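Local coordinates for nucleocapsid (Crimean-congo hemorrhagic fever virus, PDB 4AKL), which binds single- and double-stranded RNA, probably helps to package the viral genome, and probably cuts double-stranded DNA without sequence specificity, at residues Leu148-Val158 with Asn471-Ile482. Residues are numbered along the deposited sequence; the frame is centred on the assembly and turned at random.
Sequences LSNKVLAEYKV and NVKGNATSANII
V472 spreads its two methyls along residues 148-158: CG2 presses on L148 CB at 3.5 Å, tight for two carbons, and CG1 meets V152 CG1. A branched apolar residue suits this place, since CG1 lies anti to the backbone N and CG2 anti to the carbonyl carbon, giving each methyl its own neighbour. K473 then joins the backbones on both sides of K151, its N donating to N150 O and its O accepting from V152 N at 3.0 Å. An almost eclipsed first torsion (chi1 4°) and a bend at chi4 bring its NZ to S149 O (2.8 Å), above the carbonyl plane, while its alkyl part crosses that of K151, CD meeting K151 NZ.

G474 follows with phi 118°, where a CB would jam against the preceding carbonyl and strike V152 CG2; V152 fits between V472 and A476, its CG2 reaching N475 O. At A476-S478 a short 3-10 turn swings the chain away, and A479 brings it back beside A154. N480 N donates to A154 O, and Y156 N to N480 O, both 2.8 Å; polar N480 suits the exposed face shared with E155. On the buried face, apolar I481 lies side by side with Y156, CD1 against CB, and its CG2 meets V158 CG2; the Y156 hydroxyl shares a hydrogen bond with that of S458 in helix 450-460. I482 N donates to Y156 O, and the terminal OXT accepts from V158 N at 2.8 Å, nearly straight (169°). Residues 155-156 and 480-481 form a minimal two-stranded parallel sheet, with a separate single bridge at K151 and K473, joining the C-terminus to a largely helical nucleocapsid fold.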
ATOM      1  N   LEU A 148      -6.765  -7.662   3.643  1.00 44.76           N
ATOM      2  CA  LEU A 148      -7.440  -7.361   4.897  1.00 46.27           C
ATOM      3  C   LEU A 148      -8.640  -6.505   4.644  1.00 47.98           C
ATOM      4  O   LEU A 148      -8.649  -5.697   3.727  1.00 46.22           O
ATOM      5  CB  LEU A 148      -6.493  -6.642   5.865  1.00 45.24           C
ATOM      6  CG  LEU A 148      -5.355  -7.530   6.386  1.00 44.79           C
ATOM      7  CD1 LEU A 148      -4.286  -6.716   7.071  1.00 43.84           C
ATOM      8  CD2 LEU A 148      -5.914  -8.563   7.302  1.00 46.81           C
ATOM      9  N   SER A 149      -9.666  -6.717   5.467  1.00 50.92           N
ATOM     10  CA  SER A 149     -10.932  -6.008   5.329  1.00 53.60           C
ATOM     11  C   SER A 149     -11.646  -5.749   6.655  1.00 56.11           C
ATOM     12  O   SER A 149     -12.804  -5.382   6.646  1.00 57.38           O
ATOM     13  CB  SER A 149     -11.859  -6.832   4.464  1.00 54.82           C
ATOM     14  OG  SER A 149     -12.504  -7.841   5.270  1.00 57.74           O
ATOM     15  N   ASN A 150     -10.962  -5.950   7.788  1.00 57.12           N
ATOM     16  CA  ASN A 150     -11.552  -5.667   9.102  1.00 59.59           C
ATOM     17  C   ASN A 150     -11.286  -4.162   9.354  1.00 59.12           C
ATOM     18  O   ASN A 150     -11.205  -3.396   8.356  1.00 58.51           O
ATOM     19  CB  ASN A 150     -10.976  -6.611  10.170  1.00 60.00           C
ATOM     20  CG  ASN A 150     -11.717  -7.950  10.252  1.00 63.77           C
ATOM     21  OD1 ASN A 150     -12.442  -8.387   9.305  1.00 65.43           O
ATOM     22  ND2 ASN A 150     -11.554  -8.620  11.413  1.00 65.69           N
ATOM     23  N   LYS A 151     -11.167  -3.741  10.627  1.00 59.64           N
ATOM     24  CA  LYS A 151     -10.924  -2.347  11.005  0.50 59.24           C
ATOM     25  C   LYS A 151      -9.541  -2.192  11.655  1.00 57.80           C
ATOM     26  O   LYS A 151      -8.917  -3.193  12.070  1.00 57.72           O
ATOM     27  CB  LYS A 151     -12.011  -1.873  11.979  0.50 61.36           C
ATOM     28  CG  LYS A 151     -13.433  -1.881  11.393  0.50 63.37           C
ATOM     29  CD  LYS A 151     -14.490  -1.418  12.406  0.50 66.10           C
ATOM     30  CE  LYS A 151     -15.884  -1.427  11.775  0.50 68.45           C
ATOM     31  NZ  LYS A 151     -15.920  -0.579  10.532  0.50 67.53           N
ATOM     32  N   VAL A 152      -9.070  -0.948  11.760  1.00 56.86           N
ATOM     33  CA  VAL A 152      -7.787  -0.676  12.432  1.00 55.62           C
ATOM     34  C   VAL A 152      -7.891  -1.099  13.912  1.00 57.18           C
ATOM     35  O   VAL A 152      -8.966  -1.160  14.441  1.00 58.48           O
ATOM     36  CB  VAL A 152      -7.349   0.824  12.323  1.00 54.73           C
ATOM     37  CG1 VAL A 152      -7.230   1.243  10.850  1.00 53.02           C
ATOM     38  CG2 VAL A 152      -8.288   1.761  13.105  1.00 56.29           C
ATOM     39  N   LEU A 153      -6.759  -1.406  14.553  1.00 56.95           N
ATOM     40  CA  LEU A 153      -6.751  -1.720  16.010  1.00 58.35           C
ATOM     41  C   LEU A 153      -7.137  -0.473  16.821  1.00 59.24           C
ATOM     42  O   LEU A 153      -6.593   0.602  16.604  1.00 57.78           O
ATOM     43  CB  LEU A 153      -5.378  -2.230  16.457  1.00 57.46           C
ATOM     44  CG  LEU A 153      -4.793  -3.501  15.789  1.00 57.08           C
ATOM     45  CD1 LEU A 153      -3.322  -3.742  16.164  1.00 54.45           C
ATOM     46  CD2 LEU A 153      -5.630  -4.716  16.150  1.00 58.31           C
ATOM     47  N   ALA A 154      -8.105  -0.627  17.729  1.00 61.83           N
ATOM     48  CA  ALA A 154      -8.524   0.454  18.644  1.00 63.45           C
ATOM     49  C   ALA A 154      -7.453   0.698  19.691  1.00 63.34           C
ATOM     50  O   ALA A 154      -7.171   1.832  20.057  1.00 63.78           O
ATOM     51  CB  ALA A 154      -9.831   0.095  19.343  1.00 66.00           C
ATOM     52  N   GLU A 155      -6.873  -0.393  20.170  1.00 63.13           N
ATOM     53  CA  GLU A 155      -5.899  -0.374  21.223  1.00 63.11           C
ATOM     54  C   GLU A 155      -4.607  -0.958  20.671  1.00 60.66           C
ATOM     55  O   GLU A 155      -4.645  -1.846  19.822  1.00 59.86           O
ATOM     56  CB  GLU A 155      -6.392  -1.237  22.405  1.00 65.36           C
ATOM     57  CG  GLU A 155      -7.947  -1.233  22.671  1.00 68.30           C
ATOM     58  CD  GLU A 155      -8.479  -0.247  23.770  1.00 70.94           C
ATOM     59  OE1 GLU A 155      -7.860  -0.119  24.855  1.00 70.51           O
ATOM     60  OE2 GLU A 155      -9.545   0.383  23.538  1.00 72.25           O
ATOM     61  N   TYR A 156      -3.463  -0.464  21.143  1.00 59.50           N
ATOM     62  CA  TYR A 156      -2.168  -1.072  20.810  1.00 57.35           C
ATOM     63  C   TYR A 156      -1.401  -1.202  22.087  1.00 57.69           C
ATOM     64  O   TYR A 156      -1.027  -0.196  22.693  1.00 57.95           O
ATOM     65  CB  TYR A 156      -1.409  -0.218  19.824  1.00 55.50           C
ATOM     66  CG  TYR A 156      -0.232  -0.856  19.122  1.00 53.61           C
ATOM     67  CD1 TYR A 156      -0.390  -1.965  18.318  1.00 53.73           C
ATOM     68  CD2 TYR A 156       1.046  -0.294  19.203  1.00 53.72           C
ATOM     69  CE1 TYR A 156       0.695  -2.536  17.629  1.00 51.58           C
ATOM     70  CE2 TYR A 156       2.135  -0.856  18.516  1.00 51.68           C
ATOM     71  CZ  TYR A 156       1.953  -1.975  17.737  1.00 51.06           C
ATOM     72  OH  TYR A 156       3.033  -2.524  17.066  1.00 47.57           O
ATOM     73  N   LYS A 157      -1.173  -2.452  22.479  1.00 57.64           N
ATOM     74  CA  LYS A 157      -0.483  -2.772  23.721  0.50 58.30           C
ATOM     75  C   LYS A 157       1.008  -2.871  23.476  1.00 56.45           C
ATOM     76  O   LYS A 157       1.442  -3.678  22.669  1.00 55.79           O
ATOM     77  CB  LYS A 157      -0.973  -4.100  24.291  0.50 59.89           C
ATOM     78  CG  LYS A 157      -0.279  -4.507  25.577  0.50 61.33           C
ATOM     79  CD  LYS A 157      -0.734  -3.672  26.736  0.50 63.20           C
ATOM     80  CE  LYS A 157       0.310  -3.650  27.830  0.50 64.07           C
ATOM     81  NZ  LYS A 157       1.022  -4.948  27.985  0.50 64.38           N
ATOM     82  N   VAL A 158       1.783  -2.043  24.179  1.00 55.57           N
ATOM     83  CA  VAL A 158       3.242  -2.062  24.124  1.00 53.65           C
ATOM     84  C   VAL A 158       3.744  -2.047  25.554  1.00 54.90           C
ATOM     85  O   VAL A 158       3.001  -1.672  26.419  1.00 56.69           O
ATOM     86  CB  VAL A 158       3.816  -0.827  23.369  1.00 51.82           C
ATOM     87  CG1 VAL A 158       3.307  -0.782  21.905  1.00 50.09           C
ATOM     88  CG2 VAL A 158       3.490   0.463  24.088  1.00 52.03           C
ATOM     89  N   ASN A 471      -8.501  -2.236   2.064  1.00 44.62           N
ATOM     90  CA  ASN A 471      -9.916  -2.250   2.598  1.00 47.82           C
ATOM     91  C   ASN A 471     -10.087  -2.290   4.116  1.00 48.73           C
ATOM     92  O   ASN A 471     -11.131  -2.631   4.597  1.00 50.16           O
ATOM     93  CB  ASN A 471     -10.724  -3.431   1.990  1.00 49.23           C
ATOM     94  CG  ASN A 471     -10.924  -3.281   0.538  1.00 50.27           C
ATOM     95  OD1 ASN A 471     -11.354  -2.220   0.077  1.00 52.61           O
ATOM     96  ND2 ASN A 471     -10.624  -4.328  -0.221  1.00 51.44           N
ATOM     97  N   VAL A 472      -9.035  -1.967   4.854  1.00 48.36           N
ATOM     98  CA  VAL A 472      -9.092  -1.801   6.305  1.00 49.48           C
ATOM     99  C   VAL A 472      -9.683  -0.390   6.526  1.00 50.91           C
ATOM    100  O   VAL A 472      -9.263   0.582   5.872  1.00 49.73           O
ATOM    101  CB  VAL A 472      -7.686  -2.019   6.981  1.00 48.33           C
ATOM    102  CG1 VAL A 472      -7.665  -1.502   8.347  1.00 48.77           C
ATOM    103  CG2 VAL A 472      -7.344  -3.478   7.000  1.00 47.86           C
ATOM    104  N   LYS A 473     -10.655  -0.305   7.441  1.00 53.40           N
ATOM    105  CA  LYS A 473     -11.422   0.906   7.693  1.00 55.55           C
ATOM    106  C   LYS A 473     -11.056   1.512   9.041  1.00 56.47           C
ATOM    107  O   LYS A 473     -10.831   0.788  10.037  1.00 56.48           O
ATOM    108  CB  LYS A 473     -12.973   0.652   7.586  1.00 58.03           C
ATOM    109  CG  LYS A 473     -13.351  -0.834   7.339  1.00 59.46           C
ATOM    110  CD  LYS A 473     -14.824  -1.170   7.153  1.00 62.60           C
ATOM    111  CE  LYS A 473     -14.989  -2.695   6.775  1.00 63.13           C
ATOM    112  NZ  LYS A 473     -14.061  -3.105   5.608  1.00 59.98           N
ATOM    113  N   GLY A 474     -10.995   2.848   9.057  1.00 57.30           N
ATOM    114  CA  GLY A 474     -10.716   3.623  10.259  1.00 58.43           C
ATOM    115  C   GLY A 474      -9.444   4.439  10.125  1.00 57.37           C
ATOM    116  O   GLY A 474      -8.883   4.556   9.060  1.00 55.89           O
ATOM    117  N   ASN A 475      -9.013   5.000  11.244  1.00 58.55           N
ATOM    118  CA  ASN A 475      -7.845   5.847  11.324  1.00 58.11           C
ATOM    119  C   ASN A 475      -6.872   5.136  12.259  1.00 57.74           C
ATOM    120  O   ASN A 475      -7.100   5.066  13.482  1.00 58.88           O
ATOM    121  CB  ASN A 475      -8.262   7.237  11.845  1.00 59.84           C
ATOM    122  CG  ASN A 475      -7.076   8.215  11.989  1.00 60.20           C
ATOM    123  OD1 ASN A 475      -6.061   8.124  11.263  1.00 59.89           O
ATOM    124  ND2 ASN A 475      -7.209   9.161  12.935  1.00 62.03           N
ATOM    125  N   ALA A 476      -5.809   4.570  11.685  1.00 56.25           N
ATOM    126  CA  ALA A 476      -4.774   3.887  12.479  1.00 55.94           C
ATOM    127  C   ALA A 476      -4.272   4.774  13.622  1.00 56.61           C
ATOM    128  O   ALA A 476      -4.125   4.315  14.754  1.00 57.08           O
ATOM    129  CB  ALA A 476      -3.607   3.465  11.600  1.00 53.55           C
ATOM    130  N   THR A 477      -4.057   6.047  13.304  1.00 56.93           N
ATOM    131  CA  THR A 477      -3.469   7.023  14.223  1.00 58.03           C
ATOM    132  C   THR A 477      -4.331   7.462  15.425  1.00 60.13           C
ATOM    133  O   THR A 477      -3.879   8.279  16.239  1.00 60.71           O
ATOM    134  CB  THR A 477      -3.002   8.266  13.433  1.00 57.76           C
ATOM    135  OG1 THR A 477      -1.882   8.869  14.106  1.00 59.95           O
ATOM    136  CG2 THR A 477      -4.128   9.282  13.249  1.00 58.75           C
ATOM    137  N   SER A 478      -5.557   6.928  15.516  1.00 61.06           N
ATOM    138  CA  SER A 478      -6.453   7.140  16.640  1.00 63.24           C
ATOM    139  C   SER A 478      -6.251   6.100  17.734  1.00 63.69           C
ATOM    140  O   SER A 478      -6.851   6.202  18.774  1.00 65.16           O
ATOM    141  CB  SER A 478      -7.922   7.081  16.172  1.00 64.44           C
ATOM    142  OG  SER A 478      -8.202   8.143  15.280  1.00 64.09           O
ATOM    143  N   ALA A 479      -5.407   5.100  17.494  1.00 62.42           N
ATOM    144  CA  ALA A 479      -5.219   4.027  18.459  1.00 63.05           C
ATOM    145  C   ALA A 479      -4.835   4.522  19.847  1.00 64.31           C
ATOM    146  O   ALA A 479      -4.058   5.465  19.993  1.00 63.65           O
ATOM    147  CB  ALA A 479      -4.181   3.058  17.977  1.00 61.30           C
ATOM    148  N   ASN A 480      -5.417   3.868  20.851  1.00 66.16           N
ATOM    149  CA  ASN A 480      -5.030   4.048  22.237  1.00 67.56           C
ATOM    150  C   ASN A 480      -3.815   3.173  22.561  1.00 66.18           C
ATOM    151  O   ASN A 480      -3.896   1.945  22.594  1.00 66.05           O
ATOM    152  CB  ASN A 480      -6.204   3.730  23.201  1.00 70.29           C
ATOM    153  CG  ASN A 480      -7.340   4.746  23.099  1.00 72.30           C
ATOM    154  OD1 ASN A 480      -7.126   5.902  22.711  1.00 73.63           O
ATOM    155  ND2 ASN A 480      -8.548   4.320  23.449  1.00 74.72           N
ATOM    156  N   ILE A 481      -2.689   3.817  22.804  1.00 65.29           N
ATOM    157  CA  ILE A 481      -1.475   3.111  23.162  1.00 64.41           C
ATOM    158  C   ILE A 481      -1.529   2.864  24.679  1.00 66.69           C
ATOM    159  O   ILE A 481      -1.669   3.820  25.453  1.00 67.54           O
ATOM    160  CB  ILE A 481      -0.216   3.911  22.817  1.00 62.82           C
ATOM    161  CG1 ILE A 481      -0.271   4.455  21.394  1.00 61.38           C
ATOM    162  CG2 ILE A 481       1.000   3.053  23.004  1.00 61.70           C
ATOM    163  CD1 ILE A 481      -0.504   3.419  20.356  1.00 60.55           C
ATOM    164  N   ILE A 482      -1.431   1.593  25.087  1.00 67.48           N
ATOM    165  CA  ILE A 482      -1.420   1.215  26.509  1.00 69.91           C
ATOM    166  C   ILE A 482      -0.398   0.109  26.821  1.00 69.67           C
ATOM    167  O   ILE A 482      -0.221  -0.292  27.966  1.00 71.51           O
ATOM    168  CB  ILE A 482      -2.833   0.818  27.006  1.00 71.94           C
ATOM    169  CG1 ILE A 482      -3.479  -0.253  26.136  1.00 71.43           C
ATOM    170  CG2 ILE A 482      -3.731   2.055  27.048  1.00 73.39           C
ATOM    171  CD1 ILE A 482      -4.670  -0.931  26.831  1.00 74.60           C
ATOM    172  OXT ILE A 482       0.305  -0.409  25.950  1.00 68.07           O
TER
HETATM  173  O   HOH W   1      -7.484  -4.900   1.523  1.00 44.48           O